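Local coordinates for protein glycoside hydrolase family 81 (Clostridium thermocellum, PDB 6FOP) that probably hydrolyses beta-1,3-glucans such as laminarin as an endo-acting glucanase of the bacterium's cellulosome, at residues A[267-272]-A[537-542]. Sequence-based numbering, arbitrary orientation.
Sequences QWRNNP and DLYKDI. With MG (magnesium ion), chain B.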
ATOM      1  N   GLN A 267       0.820  12.140   5.955  1.00 13.51           N
ATOM      2  CA  GLN A 267       1.829  13.035   5.391  1.00 13.59           C
ATOM      3  C   GLN A 267       2.013  14.289   6.233  1.00 14.10           C
ATOM      4  O   GLN A 267       3.140  14.733   6.432  1.00 14.82           O
ATOM      5  CB  GLN A 267       1.454  13.454   3.974  1.00 13.76           C
ATOM      6  CG  GLN A 267       1.433  12.282   2.995  1.00 13.32           C
ATOM      7  CD  GLN A 267       0.726  12.567   1.697  1.00 13.34           C
ATOM      8  OE1 GLN A 267      -0.253  13.286   1.680  1.00 14.37           O
ATOM      9  NE2 GLN A 267       1.205  12.002   0.618  1.00 14.10           N
ATOM     10  N   TRP A 268       0.912  14.916   6.674  1.00 13.47           N
ATOM     11  CA  TRP A 268       1.067  16.188   7.403  1.00 14.51           C
ATOM     12  C   TRP A 268       1.328  16.049   8.886  1.00 14.21           C
ATOM     13  O   TRP A 268       1.887  16.965   9.499  1.00 15.46           O
ATOM     14  CB  TRP A 268      -0.115  17.152   7.152  1.00 14.35           C
ATOM     15  CG  TRP A 268      -1.513  16.739   7.559  1.00 13.87           C
ATOM     16  CD1 TRP A 268      -2.522  16.400   6.711  1.00 13.81           C
ATOM     17  CD2 TRP A 268      -2.070  16.659   8.883  1.00 14.47           C
ATOM     18  NE1 TRP A 268      -3.665  16.140   7.410  1.00 14.57           N
ATOM     19  CE2 TRP A 268      -3.411  16.292   8.748  1.00 15.46           C
ATOM     20  CE3 TRP A 268      -1.577  16.929  10.164  1.00 15.04           C
ATOM     21  CZ2 TRP A 268      -4.258  16.097   9.861  1.00 16.07           C
ATOM     22  CZ3 TRP A 268      -2.428  16.734  11.277  1.00 15.44           C
ATOM     23  CH2 TRP A 268      -3.743  16.328  11.104  1.00 16.77           C
ATOM     24  N   ARG A 269       0.948  14.916   9.477  1.00 15.19           N
ATOM     25  CA  ARG A 269       1.041  14.810  10.945  1.00 16.29           C
ATOM     26  C   ARG A 269       2.500  14.878  11.400  1.00 16.12           C
ATOM     27  O   ARG A 269       3.351  14.122  10.922  1.00 18.71           O
ATOM     28  CB  ARG A 269       0.390  13.543  11.449  1.00 18.06           C
ATOM     29  CG  ARG A 269       0.194  13.546  12.968  1.00 17.62           C
ATOM     30  CD  ARG A 269      -0.144  12.168  13.478  1.00 17.95           C
ATOM     31  NE  ARG A 269      -1.317  11.609  12.832  1.00 17.84           N
ATOM     32  CZ  ARG A 269      -2.577  11.986  13.085  1.00 17.18           C
ATOM     33  NH1 ARG A 269      -2.844  12.984  13.932  1.00 19.66           N
ATOM     34  NH2 ARG A 269      -3.557  11.390  12.450  1.00 17.95           N
ATOM     35  N   ASN A 270       2.768  15.809  12.316  1.00 18.33           N
ATOM     36  CA  ASN A 270       4.094  15.995  12.910  1.00 20.61           C
ATOM     37  C   ASN A 270       5.173  16.270  11.893  1.00 20.34           C
ATOM     38  O   ASN A 270       6.345  15.990  12.128  1.00 23.74           O
ATOM     39  CB  ASN A 270       4.442  14.800  13.804  1.00 23.08           C
ATOM     40  CG  ASN A 270       3.518  14.680  15.009  1.00 25.71           C
ATOM     41  OD1 ASN A 270       3.077  13.586  15.372  1.00 32.09           O
ATOM     42  ND2 ASN A 270       3.221  15.803  15.627  1.00 26.97           N
ATOM     43  N   ASN A 271       4.770  16.871  10.772  1.00 18.18           N
ATOM     44  CA  ASN A 271       5.680  17.165   9.688  1.00 16.68           C
ATOM     45  C   ASN A 271       6.221  18.586   9.840  1.00 17.91           C
ATOM     46  O   ASN A 271       5.502  19.544   9.581  1.00 18.37           O
ATOM     47  CB  ASN A 271       4.972  16.989   8.346  1.00 15.91           C
ATOM     48  CG  ASN A 271       5.918  17.111   7.161  1.00 15.56           C
ATOM     49  OD1 ASN A 271       6.982  17.718   7.248  1.00 17.36           O
ATOM     50  ND2 ASN A 271       5.519  16.501   6.043  1.00 14.40           N
ATOM     51  N   PRO A 272       7.499  18.729  10.209  1.00 18.58           N
ATOM     52  CA  PRO A 272       8.074  20.060  10.415  1.00 19.54           C
ATOM     53  C   PRO A 272       8.570  20.750   9.126  1.00 18.77           C
ATOM     54  O   PRO A 272       9.140  21.842   9.200  1.00 22.66           O
ATOM     55  CB  PRO A 272       9.235  19.762  11.362  1.00 21.71           C
ATOM     56  CG  PRO A 272       9.745  18.469  10.866  1.00 22.17           C
ATOM     57  CD  PRO A 272       8.506  17.677  10.490  1.00 19.50           C
ATOM     58  N   ASP A 537      -6.242   3.960  13.487  1.00 14.23           N
ATOM     59  CA  ASP A 537      -6.522   5.331  13.973  1.00 14.17           C
ATOM     60  C   ASP A 537      -5.953   5.548  15.385  1.00 15.67           C
ATOM     61  O   ASP A 537      -6.663   5.901  16.335  1.00 16.05           O
ATOM     62  CB  ASP A 537      -8.038   5.634  13.934  1.00 14.64           C
ATOM     63  CG  ASP A 537      -8.375   7.088  14.193  1.00 16.51           C
ATOM     64  OD1 ASP A 537      -7.498   7.948  14.092  1.00 16.63           O
ATOM     65  OD2 ASP A 537      -9.581   7.362  14.466  1.00 17.03           O
ATOM     66  N   LEU A 538      -4.643   5.366  15.507  1.00 14.90           N
ATOM     67  CA  LEU A 538      -3.985   5.520  16.808  1.00 15.95           C
ATOM     68  C   LEU A 538      -4.130   6.901  17.414  1.00 16.56           C
ATOM     69  O   LEU A 538      -4.169   7.042  18.630  1.00 18.41           O
ATOM     70  CB  LEU A 538      -2.503   5.150  16.723  1.00 16.51           C
ATOM     71  CG  LEU A 538      -2.127   3.729  16.336  1.00 17.22           C
ATOM     72  CD1 LEU A 538      -0.626   3.573  16.484  1.00 17.69           C
ATOM     73  CD2 LEU A 538      -2.841   2.720  17.210  1.00 16.73           C
ATOM     74  N   TYR A 539      -4.214   7.916  16.557  1.00 16.77           N
ATOM     75  CA  TYR A 539      -4.279   9.308  17.032  1.00 16.72           C
ATOM     76  C   TYR A 539      -5.734   9.756  17.310  1.00 17.61           C
ATOM     77  O   TYR A 539      -5.962  10.876  17.747  1.00 21.00           O
ATOM     78  CB  TYR A 539      -3.583  10.223  16.023  1.00 17.78           C
ATOM     79  CG  TYR A 539      -2.119   9.900  15.879  1.00 19.31           C
ATOM     80  CD1 TYR A 539      -1.175  10.450  16.748  1.00 22.81           C
ATOM     81  CD2 TYR A 539      -1.677   9.013  14.909  1.00 19.20           C
ATOM     82  CE1 TYR A 539       0.172  10.125  16.632  1.00 24.91           C
ATOM     83  CE2 TYR A 539      -0.337   8.669  14.800  1.00 22.38           C
ATOM     84  CZ  TYR A 539       0.579   9.239  15.643  1.00 24.88           C
ATOM     85  OH  TYR A 539       1.904   8.878  15.502  1.00 28.79           O
ATOM     86  N   LYS A 540      -6.693   8.876  17.021  1.00 18.40           N
ATOM     87  CA  LYS A 540      -8.094   9.066  17.370  1.00 19.60           C
ATOM     88  C   LYS A 540      -8.703  10.293  16.691  1.00 19.94           C
ATOM     89  O   LYS A 540      -9.589  10.930  17.243  1.00 22.76           O
ATOM     90  CB  LYS A 540      -8.286   9.117  18.900  1.00 21.44           C
ATOM     91  CG  LYS A 540      -7.638   7.977  19.677  1.00 23.91           C
ATOM     92  CD  LYS A 540      -8.302   6.663  19.372  1.00 27.51           C
ATOM     93  CE  LYS A 540      -7.706   5.518  20.194  1.00 31.28           C
ATOM     94  NZ  LYS A 540      -8.471   4.254  19.945  1.00 32.00           N
ATOM     95  N   ASP A 541      -8.236  10.597  15.487  1.00 18.62           N
ATOM     96  CA  ASP A 541      -8.744  11.739  14.721  1.00 19.28           C
ATOM     97  C   ASP A 541      -9.084  11.451  13.267  1.00 18.72           C
ATOM     98  O   ASP A 541      -9.415  12.368  12.536  1.00 21.55           O
ATOM     99  CB  ASP A 541      -7.796  12.941  14.830  1.00 20.19           C
ATOM    100  CG  ASP A 541      -6.423  12.683  14.264  1.00 21.43           C
ATOM    101  OD1 ASP A 541      -6.176  11.595  13.707  1.00 19.86           O
ATOM    102  OD2 ASP A 541      -5.573  13.591  14.395  1.00 25.79           O
ATOM    103  N   ILE A 542      -9.025  10.192  12.839  1.00 17.28           N
ATOM    104  CA  ILE A 542      -9.372   9.792  11.486  1.00 18.19           C
ATOM    105  C   ILE A 542     -10.827   9.341  11.405  1.00 17.82           C
ATOM    106  O   ILE A 542     -11.583   9.827  10.575  1.00 19.73           O
ATOM    107  CB  ILE A 542      -8.430   8.684  10.953  1.00 18.39           C
ATOM    108  CG1 ILE A 542      -6.954   9.109  11.059  1.00 18.48           C
ATOM    109  CG2 ILE A 542      -8.833   8.298   9.529  1.00 18.89           C
ATOM    110  CD1 ILE A 542      -6.559  10.269  10.184  1.00 18.89           C
TER
HETATM  111 MG    MG B 826     -11.965  10.202  17.554  1.00 31.70          MG
HETATM  112  O   HOH W   1       3.850  11.183  14.131  1.00 40.81           O
HETATM  113  O   HOH W   2     -11.432   9.252  15.492  1.00 24.97           O
HETATM  114  O   HOH W   3     -11.627   7.949  18.154  1.00 36.57           O
HETATM  115  O   HOH W   4     -11.569  10.612  19.622  1.00 50.91           O
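Arg269 reaches across to the 537-542 loop, where two side chains carry the contact, Tyr539 at a face of its guanidinium and Asp541 at its edge. The guanidinium lies flat on the Tyr539 ring, planes 9° apart and centres 4.0 Å apart, with Arg269 NE 3.3 Å from Tyr539 CD2. Just before it, Arg269 CD sits over the middle of the same ring face, 3.5 Å from the centroid, in a CH-pi contact. The Arg269 side chain runs extended through chi1 and chi2 and bends at chi3 (-56°), which lays the planar group along the ring toward Tyr539 CB. There Asp541 closes an end-on, two-pronged salt bridge: Arg269 NH1 gives Asp541 OD2 a nearly straight 2.8 Å bond (175°) within the guanidinium plane, while Arg269 NH2 reaches Asp541 OD1 at 2.9 Å, more bent and tilted; both oxygens use syn lone pairs. Arg269 NH2 also bonds Asn533 of helix 514-534, helping to fix the group's rotation. Behind this, Asp537 OD1 accepts Ile542 N at 3.0 Å, tying the segment's ends together, and Lys540 O binds a magnesium ion. The arginine-tyrosine stack with bidentate salt bridge joins the type II turn ending helix 265-268 to the loop after helix 514-534, the latter within the family 81 C-terminal region.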